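PDB 3MWB: prephenate dehydratase from Arthrobacter aurescens, which probably catalyses the decarboxylation and dehydration of prephenate to 3-phenylpyruvate on the route to L-phenylalanine, an amino acid that it also binds through its ACT domain. Local coordinates for residues E20-Q25 against A86-T91; V57-S62 against T68-A73; N61-G66 against S135-S140; G191-R196 against T274-S279; T202-P207 against A265-I270. All blocks are in the same frame, centred on the assembly; numbering follows the deposited sequence.

Interaction 1: residues E20-Q25 against A86-T91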
# COMPACT_ATOMS: atom_id res chain seq x y z
N GLU A 20 31.56 18.77 22.81
CA GLU A 20 32.88 18.27 23.22
C GLU A 20 32.75 17.17 24.29
O GLU A 20 33.36 16.10 24.16
CB GLU A 20 33.80 19.38 23.73
CG GLU A 20 35.12 18.81 24.23
CD GLU A 20 36.27 19.81 24.28
OE1 GLU A 20 36.11 20.92 24.85
OE2 GLU A 20 37.34 19.46 23.75
N ALA A 21 31.96 17.45 25.32
CA ALA A 21 31.69 16.47 26.39
C ALA A 21 31.32 15.10 25.82
O ALA A 21 31.75 14.09 26.34
CB ALA A 21 30.59 16.99 27.34
N ALA A 22 30.55 15.10 24.74
CA ALA A 22 30.12 13.88 24.05
C ALA A 22 31.26 13.17 23.30
O ALA A 22 31.38 11.96 23.37
CB ALA A 22 28.99 14.19 23.08
N LEU A 23 32.07 13.93 22.57
CA LEU A 23 33.28 13.39 21.96
C LEU A 23 34.16 12.75 23.02
O LEU A 23 34.75 11.69 22.79
CB LEU A 23 34.07 14.50 21.26
CG LEU A 23 35.35 14.10 20.52
CD1 LEU A 23 35.12 12.90 19.57
CD2 LEU A 23 35.91 15.31 19.76
N MSE A 24 34.23 13.40 24.17
CA MSE A 24 35.08 12.97 25.28
C MSE A 24 34.76 11.57 25.79
O MSE A 24 35.60 10.92 26.43
CB MSE A 24 35.01 13.98 26.43
CG MSE A 24 35.90 15.20 26.24
SE MSE A 24 37.74 14.65 25.96
CE MSE A 24 37.43 13.35 24.56
N GLN A 25 33.54 11.10 25.51
CA GLN A 25 33.05 9.78 25.95
C GLN A 25 33.43 8.65 24.99
O GLN A 25 33.35 7.47 25.34
CB GLN A 25 31.53 9.79 26.20
CG GLN A 25 30.65 9.35 25.01
CD GLN A 25 29.22 9.00 25.39
OE1 GLN A 25 28.61 9.65 26.24
NE2 GLN A 25 28.68 7.97 24.76
N ALA A 86 26.04 8.41 19.73
CA ALA A 86 26.07 8.58 21.19
C ALA A 86 24.80 9.25 21.69
O ALA A 86 24.26 10.18 21.06
CB ALA A 86 27.27 9.39 21.59
N LEU A 87 24.32 8.78 22.83
CA LEU A 87 23.17 9.38 23.48
C LEU A 87 23.66 9.87 24.83
O LEU A 87 23.87 9.05 25.75
CB LEU A 87 22.05 8.37 23.66
CG LEU A 87 21.10 8.18 22.48
CD1 LEU A 87 20.27 6.90 22.66
CD2 LEU A 87 20.21 9.40 22.29
N VAL A 88 23.87 11.18 24.94
CA VAL A 88 24.50 11.79 26.12
C VAL A 88 23.49 12.54 26.99
O VAL A 88 22.96 13.55 26.55
CB VAL A 88 25.65 12.75 25.72
CG1 VAL A 88 26.33 13.35 26.96
CG2 VAL A 88 26.68 12.04 24.81
N PRO A 89 23.25 12.06 28.24
CA PRO A 89 22.40 12.74 29.23
C PRO A 89 22.82 14.21 29.46
O PRO A 89 24.02 14.51 29.57
CB PRO A 89 22.61 11.91 30.52
CG PRO A 89 22.94 10.53 30.00
CD PRO A 89 23.75 10.76 28.73
N ILE A 90 21.83 15.10 29.48
CA ILE A 90 22.08 16.52 29.61
C ILE A 90 21.92 16.91 31.08
O ILE A 90 20.88 16.64 31.68
CB ILE A 90 21.10 17.35 28.73
CG1 ILE A 90 21.27 17.00 27.24
CG2 ILE A 90 21.30 18.85 28.96
CD1 ILE A 90 20.08 17.42 26.36
N THR A 91 22.95 17.54 31.62
CA THR A 91 22.95 18.06 32.98
C THR A 91 23.37 19.53 32.91
O THR A 91 24.39 19.85 32.29
CB THR A 91 23.94 17.25 33.84
OG1 THR A 91 23.49 15.89 33.91
CG2 THR A 91 24.04 17.81 35.25
O HOH W 1 25.80 6.81 24.04
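Ala-22 and Val-88 form the tight part of this contact. The CB methyl of Ala-22, on helix 18-23, sits 3.6 Å from CG2 of Val-88 on strand 81-89, and at these two residues the backbones also come nearest, with their CA atoms 6.3 Å apart. Val-88 uses one branch here: CG1 is swung opposite the backbone N (chi1 -178°), which leaves CG2 to meet the helix. Ala-22 also touches Phe-184 of the adjoining strand 181-188, so one methyl rests on two strands of the sheet.

Toward solvent the contact slackens. The exposed Gln-25 slides past Val-88 in the opposite direction, with OE1 3.4 Å from Val-88 CG2 and NE2 3.7 Å from Ala-86 CB. Neither is a direct polar bond. A water does the joining instead, accepting from Gln-25 NE2 at 3.2 Å and from Leu-87 N at 2.7 Å. Ala-86 and Val-88 give their backbone bonds to strand 181-188, whereas the N-H of Leu-87 between them is met by this water. Gln-25 was modelled in two conformers, so its side of the bridge is less certain than the bond to Leu-87 N. A helix laid across the face of a mixed sheet with strand order 2-1-3-5-4 is the architecture of a lobe of the type II periplasmic-binding-protein fold.

Interaction 2: residues V57-S62 against T68-A73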
# COMPACT_ATOMS: atom_id res chain seq x y z
N VAL A 57 29.15 15.39 15.61
CA VAL A 57 28.14 16.42 15.38
C VAL A 57 26.80 16.00 15.96
O VAL A 57 26.49 14.80 15.98
CB VAL A 57 28.03 16.78 13.87
CG1 VAL A 57 29.34 17.39 13.36
CG2 VAL A 57 27.64 15.55 13.02
N PRO A 58 25.99 16.97 16.43
CA PRO A 58 24.70 16.61 17.01
C PRO A 58 23.68 16.30 15.93
O PRO A 58 23.75 16.86 14.83
CB PRO A 58 24.30 17.88 17.76
CG PRO A 58 24.89 19.00 16.96
CD PRO A 58 26.15 18.44 16.29
N ILE A 59 22.72 15.43 16.25
CA ILE A 59 21.67 15.10 15.29
C ILE A 59 20.27 15.15 15.88
O ILE A 59 19.30 15.14 15.13
CB ILE A 59 21.91 13.73 14.57
CG1 ILE A 59 21.00 13.64 13.33
CG2 ILE A 59 21.75 12.57 15.57
CD1 ILE A 59 21.28 12.54 12.31
N GLU A 60 20.16 15.20 17.20
CA GLU A 60 18.86 15.40 17.87
C GLU A 60 19.04 16.02 19.27
O GLU A 60 19.89 15.59 20.05
CB GLU A 60 18.07 14.08 17.95
CG GLU A 60 16.69 14.19 18.61
CD GLU A 60 15.53 14.55 17.65
OE1 GLU A 60 15.74 14.61 16.41
OE2 GLU A 60 14.38 14.76 18.14
N ASN A 61 18.22 17.04 19.56
CA ASN A 61 18.08 17.61 20.90
C ASN A 61 19.37 18.24 21.40
O ASN A 61 19.79 17.98 22.54
CB ASN A 61 17.59 16.56 21.91
CG ASN A 61 16.19 16.05 21.62
OD1 ASN A 61 15.42 16.67 20.88
ND2 ASN A 61 15.84 14.89 22.20
N SER A 62 19.98 19.07 20.55
CA SER A 62 21.25 19.72 20.83
C SER A 62 21.03 21.00 21.64
O SER A 62 20.25 21.88 21.25
CB SER A 62 21.98 20.06 19.54
OG SER A 62 23.14 20.82 19.82
N THR A 68 19.82 20.96 12.42
CA THR A 68 19.45 21.12 11.01
C THR A 68 20.69 21.22 10.11
O THR A 68 20.71 20.66 9.01
CB THR A 68 18.56 22.32 10.80
OG1 THR A 68 19.11 23.44 11.53
CG2 THR A 68 17.15 22.00 11.30
N ALA A 69 21.73 21.90 10.58
CA ALA A 69 22.98 21.93 9.83
C ALA A 69 23.47 20.51 9.53
O ALA A 69 23.90 20.22 8.42
CB ALA A 69 24.05 22.71 10.59
N THR A 70 23.40 19.63 10.52
CA THR A 70 23.88 18.26 10.37
C THR A 70 23.08 17.50 9.31
O THR A 70 23.66 16.85 8.45
CB THR A 70 23.80 17.50 11.70
OG1 THR A 70 24.77 18.04 12.61
CG2 THR A 70 24.06 16.02 11.48
N LEU A 71 21.76 17.61 9.38
CA LEU A 71 20.86 16.90 8.49
C LEU A 71 21.06 17.34 7.05
O LEU A 71 21.01 16.52 6.14
CB LEU A 71 19.40 17.12 8.92
CG LEU A 71 19.03 16.62 10.31
CD1 LEU A 71 17.58 17.01 10.61
CD2 LEU A 71 19.21 15.11 10.39
N ASP A 72 21.33 18.62 6.84
CA ASP A 72 21.54 19.11 5.48
C ASP A 72 22.94 18.73 4.99
O ASP A 72 23.12 18.33 3.83
CB ASP A 72 21.30 20.63 5.41
CG ASP A 72 19.82 20.97 5.52
OD1 ASP A 72 18.98 20.04 5.41
OD2 ASP A 72 19.49 22.17 5.70
N ALA A 73 23.92 18.82 5.88
CA ALA A 73 25.33 18.61 5.48
C ALA A 73 25.61 17.17 5.00
O ALA A 73 26.34 16.96 4.01
CB ALA A 73 26.27 18.99 6.61
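Thr-70 points from helix 67-73 straight at strand 54-60, and its two branches do different work. OG1 donates to the backbone O of Pro-58 over 2.7 Å, approaching nearly along the C=O axis (C=O...OG1 161°). The methyl CG2 meets Val-57 CG2 at 3.9 Å, the valine side chain lying at a slant to the threonine. The proline ring is also slanted against Thr-70, with its CD 4.0 Å from Thr-70 OG1. Gly-66 O, at the N-cap position just before the helix, bonds to the same hydroxyl, so its single proton is probably shared between two carbonyls.

Strand and helix run nearly perpendicular here, their axes 7.3 Å apart at an angle of 99°. They open a beta-alpha-beta crossover: the chain leaves strand 54-60, passes through helix 67-73 and returns as the parallel strand 81-89, with strand 181-188 lying between the two. The strand is distorted at the contact, since Ile-59 and Glu-60 both face Arg-183 in a classic beta bulge.

At the bulge, Ile-59 and Leu-71 cross at about a right angle. Ile-59 turns CG1 away from its backbone N (chi1 -164°), and Leu-71 CD2 lies against that branch, 3.7 Å from Ile-59 CG1 and 3.8 Å from Ile-59 CD1. Beyond Ile-59, Leu-71 also touches Arg-232, Glu-234 and Ser-248 on two strands of the ACT domain.

Interaction 3: residues N61-G66 against S135-S140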
# COMPACT_ATOMS: atom_id res chain seq x y z
N ASN A 61 18.22 17.04 19.56
CA ASN A 61 18.08 17.61 20.90
C ASN A 61 19.37 18.24 21.40
O ASN A 61 19.79 17.98 22.54
CB ASN A 61 17.59 16.56 21.91
CG ASN A 61 16.19 16.05 21.62
OD1 ASN A 61 15.42 16.67 20.88
ND2 ASN A 61 15.84 14.89 22.20
N SER A 62 19.98 19.07 20.55
CA SER A 62 21.25 19.72 20.83
C SER A 62 21.03 21.00 21.64
O SER A 62 20.25 21.88 21.25
CB SER A 62 21.98 20.06 19.54
OG SER A 62 23.14 20.82 19.82
N VAL A 63 21.73 21.08 22.77
CA VAL A 63 21.65 22.23 23.65
C VAL A 63 22.34 23.44 23.01
O VAL A 63 22.12 24.57 23.42
CB VAL A 63 22.28 21.89 25.02
CG1 VAL A 63 22.62 23.14 25.79
CG2 VAL A 63 21.34 21.02 25.80
N GLU A 64 23.14 23.16 21.99
CA GLU A 64 24.03 24.14 21.37
C GLU A 64 23.57 24.51 19.97
O GLU A 64 24.21 25.33 19.30
CB GLU A 64 25.45 23.55 21.29
CG GLU A 64 26.03 23.01 22.61
CD GLU A 64 26.35 24.09 23.67
OE1 GLU A 64 26.13 25.30 23.45
OE2 GLU A 64 26.83 23.70 24.77
N GLY A 65 22.48 23.92 19.51
CA GLY A 65 22.09 24.04 18.10
C GLY A 65 22.90 23.08 17.23
O GLY A 65 23.48 22.11 17.72
N GLY A 66 22.92 23.34 15.93
CA GLY A 66 23.63 22.47 15.00
C GLY A 66 22.86 21.34 14.33
O GLY A 66 23.34 20.78 13.35
N SER A 135 25.69 32.82 22.20
CA SER A 135 25.94 32.03 20.99
C SER A 135 26.04 30.52 21.27
O SER A 135 25.66 29.70 20.43
CB SER A 135 27.19 32.53 20.25
OG SER A 135 28.34 32.32 21.06
N SER A 136 26.58 30.18 22.44
CA SER A 136 26.66 28.79 22.93
C SER A 136 26.77 28.80 24.45
O SER A 136 27.03 29.86 25.04
CB SER A 136 27.84 28.03 22.30
OG SER A 136 29.10 28.56 22.70
N THR A 137 26.56 27.65 25.10
CA THR A 137 26.72 27.57 26.54
C THR A 137 28.16 27.90 26.95
O THR A 137 28.39 28.64 27.91
CB THR A 137 26.27 26.19 27.17
OG1 THR A 137 27.15 25.13 26.76
CG2 THR A 137 24.81 25.86 26.77
N ALA A 138 29.12 27.35 26.20
CA ALA A 138 30.54 27.56 26.46
C ALA A 138 30.94 29.04 26.37
O ALA A 138 31.59 29.54 27.28
CB ALA A 138 31.40 26.71 25.52
N ALA A 139 30.54 29.73 25.30
CA ALA A 139 30.83 31.16 25.15
C ALA A 139 30.22 31.98 26.28
O ALA A 139 30.85 32.91 26.80
CB ALA A 139 30.36 31.69 23.79
N SER A 140 29.00 31.62 26.68
CA SER A 140 28.34 32.28 27.79
C SER A 140 29.17 32.12 29.05
O SER A 140 29.39 33.11 29.77
CB SER A 140 26.94 31.71 28.00
OG SER A 140 26.07 32.18 26.99
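Glu-64 holds Thr-137 with both carboxylate oxygens. OE1 receives the backbone N-H of Thr-137 on its syn lone pair, with Thr-137 N 2.9 Å from Glu-64 OE1 and the bond nearly straight at 168°. OE2 takes the proton of the threonine hydroxyl; Thr-137 OG1 to Glu-64 OE2 is modelled at 2.5 Å, a length too short to be trusted exactly. A bend at chi2 (-69°) turns the glutamate head toward the helix, while OG1 of Thr-137 is tucked between its own backbone N and carbonyl carbon, placing hydroxyl and N-H side by side for the carboxylate. OE2 has a further donor in Phe-18 N.

Thr-137 is the first residue of helix 137-143, and Ser-136 before it is the N-cap, its OG accepting from Ala-139 N at 3.2 Å. In the loop, Ser-62 OG accepts from Glu-64 N, 3.2 Å away, closing an ST turn that steadies the backbone carrying the glutamate; the same hydroxyl donates to Gly-65 O, a bond also modelled very short. An apolar touch completes the contact: Val-63 CG1 lies 3.6 Å from Thr-137 CG2, the two side chains crossing at about a right angle.

Three donors thus fix the rotation of one buried carboxylate. Because they come from the N-terminal end of helix 137-143, beside the second sheet, and from helix 18-23 of the first, Glu-64 ties together elements of the two lobes that in this family probably flank the active-site cleft.

Interaction 4: residues G191-R196 against T274-S279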
# COMPACT_ATOMS: atom_id res chain seq x y z
N GLY A 191 34.64 3.62 4.32
CA GLY A 191 35.66 2.57 4.35
C GLY A 191 34.90 1.27 4.50
O GLY A 191 33.85 1.10 3.88
N ALA A 192 35.38 0.37 5.34
CA ALA A 192 34.66 -0.89 5.56
C ALA A 192 33.43 -0.69 6.42
O ALA A 192 33.42 0.17 7.29
CB ALA A 192 35.59 -1.93 6.21
N LEU A 193 32.39 -1.49 6.19
CA LEU A 193 31.29 -1.63 7.14
C LEU A 193 31.79 -2.21 8.45
O LEU A 193 32.54 -3.18 8.44
CB LEU A 193 30.19 -2.57 6.62
CG LEU A 193 29.10 -2.07 5.68
CD1 LEU A 193 28.15 -3.23 5.37
CD2 LEU A 193 28.34 -0.89 6.26
N PRO A 194 31.37 -1.66 9.59
CA PRO A 194 31.81 -2.34 10.79
C PRO A 194 31.05 -3.67 10.94
O PRO A 194 30.02 -3.86 10.28
CB PRO A 194 31.40 -1.37 11.89
CG PRO A 194 30.18 -0.75 11.39
CD PRO A 194 30.39 -0.59 9.88
N GLU A 195 31.55 -4.55 11.79
CA GLU A 195 30.91 -5.84 12.01
C GLU A 195 29.50 -5.66 12.57
O GLU A 195 29.29 -4.83 13.45
CB GLU A 195 31.79 -6.71 12.92
CG GLU A 195 31.13 -8.01 13.36
CD GLU A 195 32.15 -9.05 13.77
OE1 GLU A 195 32.28 -9.31 14.99
OE2 GLU A 195 32.82 -9.59 12.86
N ARG A 196 28.54 -6.41 12.04
CA ARG A 196 27.16 -6.34 12.56
C ARG A 196 27.09 -6.92 13.98
O ARG A 196 27.94 -7.72 14.35
CB ARG A 196 26.16 -7.05 11.64
CG ARG A 196 26.25 -8.57 11.65
CD ARG A 196 25.61 -9.09 10.39
NE ARG A 196 25.61 -10.55 10.30
CZ ARG A 196 25.14 -11.23 9.25
NH1 ARG A 196 24.64 -10.58 8.20
NH2 ARG A 196 25.18 -12.55 9.25
N THR A 274 20.20 7.74 -4.15
CA THR A 274 20.18 7.44 -2.70
C THR A 274 21.60 7.40 -2.13
O THR A 274 22.52 6.84 -2.74
CB THR A 274 19.41 6.12 -2.41
OG1 THR A 274 18.02 6.32 -2.68
CG2 THR A 274 19.54 5.69 -0.96
N ARG A 275 21.78 8.02 -0.96
CA ARG A 275 23.07 8.03 -0.30
C ARG A 275 23.01 7.05 0.86
O ARG A 275 22.06 7.05 1.66
CB ARG A 275 23.39 9.42 0.24
CG ARG A 275 23.50 10.50 -0.83
CD ARG A 275 23.58 11.87 -0.20
NE ARG A 275 24.83 12.11 0.51
CZ ARG A 275 25.91 12.68 -0.03
NH1 ARG A 275 25.91 13.04 -1.30
NH2 ARG A 275 27.00 12.88 0.69
N PHE A 276 24.04 6.22 0.94
CA PHE A 276 24.18 5.32 2.08
C PHE A 276 25.04 6.00 3.15
O PHE A 276 26.20 6.39 2.89
CB PHE A 276 24.77 3.98 1.64
CG PHE A 276 24.97 3.01 2.78
CD1 PHE A 276 23.89 2.32 3.34
CD2 PHE A 276 26.25 2.78 3.28
CE1 PHE A 276 24.06 1.43 4.37
CE2 PHE A 276 26.43 1.88 4.32
CZ PHE A 276 25.34 1.20 4.87
N LEU A 277 24.47 6.13 4.36
CA LEU A 277 25.14 6.82 5.49
C LEU A 277 25.63 5.89 6.62
O LEU A 277 25.92 6.31 7.73
CB LEU A 277 24.22 7.92 6.04
CG LEU A 277 24.22 9.32 5.41
CD1 LEU A 277 25.58 9.96 5.62
CD2 LEU A 277 23.88 9.28 3.94
N GLY A 278 25.74 4.61 6.32
CA GLY A 278 26.39 3.71 7.25
C GLY A 278 25.45 2.85 8.05
O GLY A 278 24.25 3.17 8.22
N SER A 279 26.00 1.74 8.50
CA SER A 279 25.39 0.87 9.50
C SER A 279 26.32 0.95 10.68
O SER A 279 27.55 1.03 10.50
CB SER A 279 25.28 -0.58 9.00
OG SER A 279 24.38 -0.67 7.90
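The ring of Phe-276 meets Leu-193 edge-on: CD2 of the leucine lies near the ring plane, 3.9 Å from both CE2 and CZ of Phe-276, and the two side chains cross at about a right angle. Over one face of the ring, 3.4 Å above the plane and displaced toward the rim, sits the backbone N of Gly-278, two residues along the same strand. Phe-276 carries CG opposite its backbone N (chi1 179°), which sends the ring out to the incoming loop.

The same leucine methyl, CD2, also reaches Ser-279 CB at 4.1 Å. Next to it, Pro-194 lays CG and CD against the carbonyl of Ser-279, with Pro-194 CG 3.3 Å from Ser-279 O. No hydrogen bond joins the two segments; the hydroxyl of Ser-279 is engaged by Thr-202 OG1 and Ala-255 N.

Loop 191-196 leads from strand 181-188 of the prephenate dehydratase region to strand 200-207, and here it leans on strand 275-281, the outer neighbour of 200-207. Phe-276 also touches Thr-202 on that strand, while Ile-309 of the third subunit, on helix 296-311, packs against both Leu-193 and Phe-276.

Interaction 5: residues T202-P207 against A265-I270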
# COMPACT_ATOMS: atom_id res chain seq x y z
N THR A 202 20.86 1.57 10.52
CA THR A 202 21.31 1.93 9.19
C THR A 202 20.65 3.24 8.80
O THR A 202 19.43 3.39 8.94
CB THR A 202 21.06 0.80 8.15
OG1 THR A 202 21.85 -0.35 8.47
CG2 THR A 202 21.43 1.25 6.70
N THR A 203 21.46 4.18 8.31
CA THR A 203 20.98 5.50 7.90
C THR A 203 21.15 5.70 6.39
O THR A 203 22.18 5.34 5.80
CB THR A 203 21.72 6.65 8.69
OG1 THR A 203 21.57 6.45 10.11
CG2 THR A 203 21.16 8.04 8.34
N VAL A 204 20.12 6.28 5.78
CA VAL A 204 20.13 6.63 4.36
C VAL A 204 19.52 8.00 4.11
O VAL A 204 18.71 8.50 4.90
CB VAL A 204 19.36 5.61 3.49
CG1 VAL A 204 20.09 4.30 3.43
CG2 VAL A 204 17.89 5.43 3.97
N VAL A 205 19.89 8.61 2.99
CA VAL A 205 19.24 9.83 2.55
C VAL A 205 18.67 9.54 1.18
O VAL A 205 19.42 9.17 0.27
CB VAL A 205 20.22 11.04 2.50
CG1 VAL A 205 19.55 12.24 1.75
CG2 VAL A 205 20.66 11.43 3.91
N VAL A 206 17.35 9.69 1.04
CA VAL A 206 16.66 9.33 -0.21
C VAL A 206 16.06 10.57 -0.86
O VAL A 206 15.12 11.18 -0.32
CB VAL A 206 15.56 8.23 0.01
CG1 VAL A 206 15.00 7.73 -1.33
CG2 VAL A 206 16.12 7.07 0.88
N PRO A 207 16.61 10.96 -2.03
CA PRO A 207 16.06 12.04 -2.83
C PRO A 207 14.72 11.61 -3.42
O PRO A 207 14.57 10.49 -3.89
CB PRO A 207 17.09 12.22 -3.95
CG PRO A 207 18.35 11.59 -3.43
CD PRO A 207 17.87 10.44 -2.58
N ALA A 265 18.40 -2.09 -2.06
CA ALA A 265 18.26 -2.25 -3.52
C ALA A 265 16.96 -1.65 -4.02
O ALA A 265 16.94 -0.99 -5.07
CB ALA A 265 18.39 -3.71 -3.93
N GLY A 266 15.89 -1.86 -3.27
CA GLY A 266 14.55 -1.30 -3.63
C GLY A 266 14.57 0.21 -3.67
O GLY A 266 13.94 0.83 -4.54
N LEU A 267 15.31 0.80 -2.72
CA LEU A 267 15.45 2.25 -2.61
C LEU A 267 16.21 2.80 -3.80
O LEU A 267 15.81 3.80 -4.37
CB LEU A 267 16.19 2.63 -1.30
CG LEU A 267 15.45 2.49 0.03
CD1 LEU A 267 16.38 2.85 1.17
CD2 LEU A 267 14.20 3.36 0.08
N HIS A 268 17.31 2.15 -4.17
CA HIS A 268 18.12 2.58 -5.30
C HIS A 268 17.30 2.54 -6.60
O HIS A 268 17.39 3.46 -7.43
CB HIS A 268 19.39 1.73 -5.39
CG HIS A 268 20.33 2.17 -6.47
ND1 HIS A 268 21.50 2.87 -6.20
CD2 HIS A 268 20.32 1.96 -7.80
CE1 HIS A 268 22.14 3.10 -7.33
NE2 HIS A 268 21.45 2.56 -8.32
N ARG A 269 16.50 1.48 -6.78
CA ARG A 269 15.67 1.38 -7.98
C ARG A 269 14.73 2.59 -8.13
O ARG A 269 14.64 3.16 -9.21
CB ARG A 269 14.93 0.03 -8.05
CG ARG A 269 15.88 -1.16 -8.30
CD ARG A 269 15.17 -2.50 -8.53
NE ARG A 269 14.20 -2.89 -7.50
CZ ARG A 269 14.46 -3.65 -6.45
NH1 ARG A 269 15.70 -4.11 -6.24
NH2 ARG A 269 13.49 -3.97 -5.60
N ILE A 270 14.08 2.99 -7.04
CA ILE A 270 13.16 4.15 -7.05
C ILE A 270 13.92 5.47 -7.21
O ILE A 270 13.47 6.40 -7.92
CB ILE A 270 12.36 4.26 -5.72
CG1 ILE A 270 11.40 3.08 -5.55
CG2 ILE A 270 11.57 5.59 -5.64
CD1 ILE A 270 10.93 2.93 -4.09
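This is a wholly apolar helix-on-sheet contact inside the ACT domain, where Leu-267 of helix 258-270 meets Val-204 and Val-206 of strand 200-207. The domain has the ferredoxin-like beta-alpha-beta-beta-alpha-beta order, its four antiparallel strands arranged 2-3-1-4. Strand 200-207 is the first of them, between 245-252 and 275-281, and helix 258-270 is the second helix.

Val-204 and Val-206 are two residues apart in the strand, so both side chains point from the same face of the sheet toward the helix. The backbones stay well separated, with the CA atoms of Val-206 and Leu-267 7.6 Å apart, and the long leucine side chain spans the gap. Ile-219 and Phe-223 of helix 215-224 press on Leu-267 as well, and Ile-219 also touches Val-206, so both helices of the domain share this buried layer. Helix 258-270 is covered elsewhere by the third subunit: His-268 meets Trp-305 of that subunit, and Arg-269 makes a cation-pi contact with its Phe-299.

A single methyl of the leucine does the touching. Val-204 and Leu-267 meet tip to tip; with CG1 of Val-204 at chi1 -69°, its CG2 falls between the backbone N and the carbonyl carbon. Leu-267 CD1 rests on both valines from one side, 4.1 Å from Val-204 CG2 and 4.2 Å from Val-206 CG2.

Interactions 2, 3 and 5 are buried; 1 and 4 reach the surface, each with an exposed residue at its margin. Interactions 1 and 2 serve the same five-stranded sheet, and 3 starts from the loop in which 57-62 ends, sharing Asn-61 and Ser-62; Ile-90 of 86-91 touches Val-63 of 61-66. Interactions 4 and 5 belong together through neighbouring strands 275-281 and 200-207, and both meet the third subunit. Chemistry follows place: carbon packing in 5, the same plus a proline on a carbonyl in 4, one hydroxyl-carbonyl bond within the crossover, a carboxylate gripping a helix start between lobes, and a water at the open rim of 1. Interactions 3 and 5 lie on opposite sides of the chain's centre.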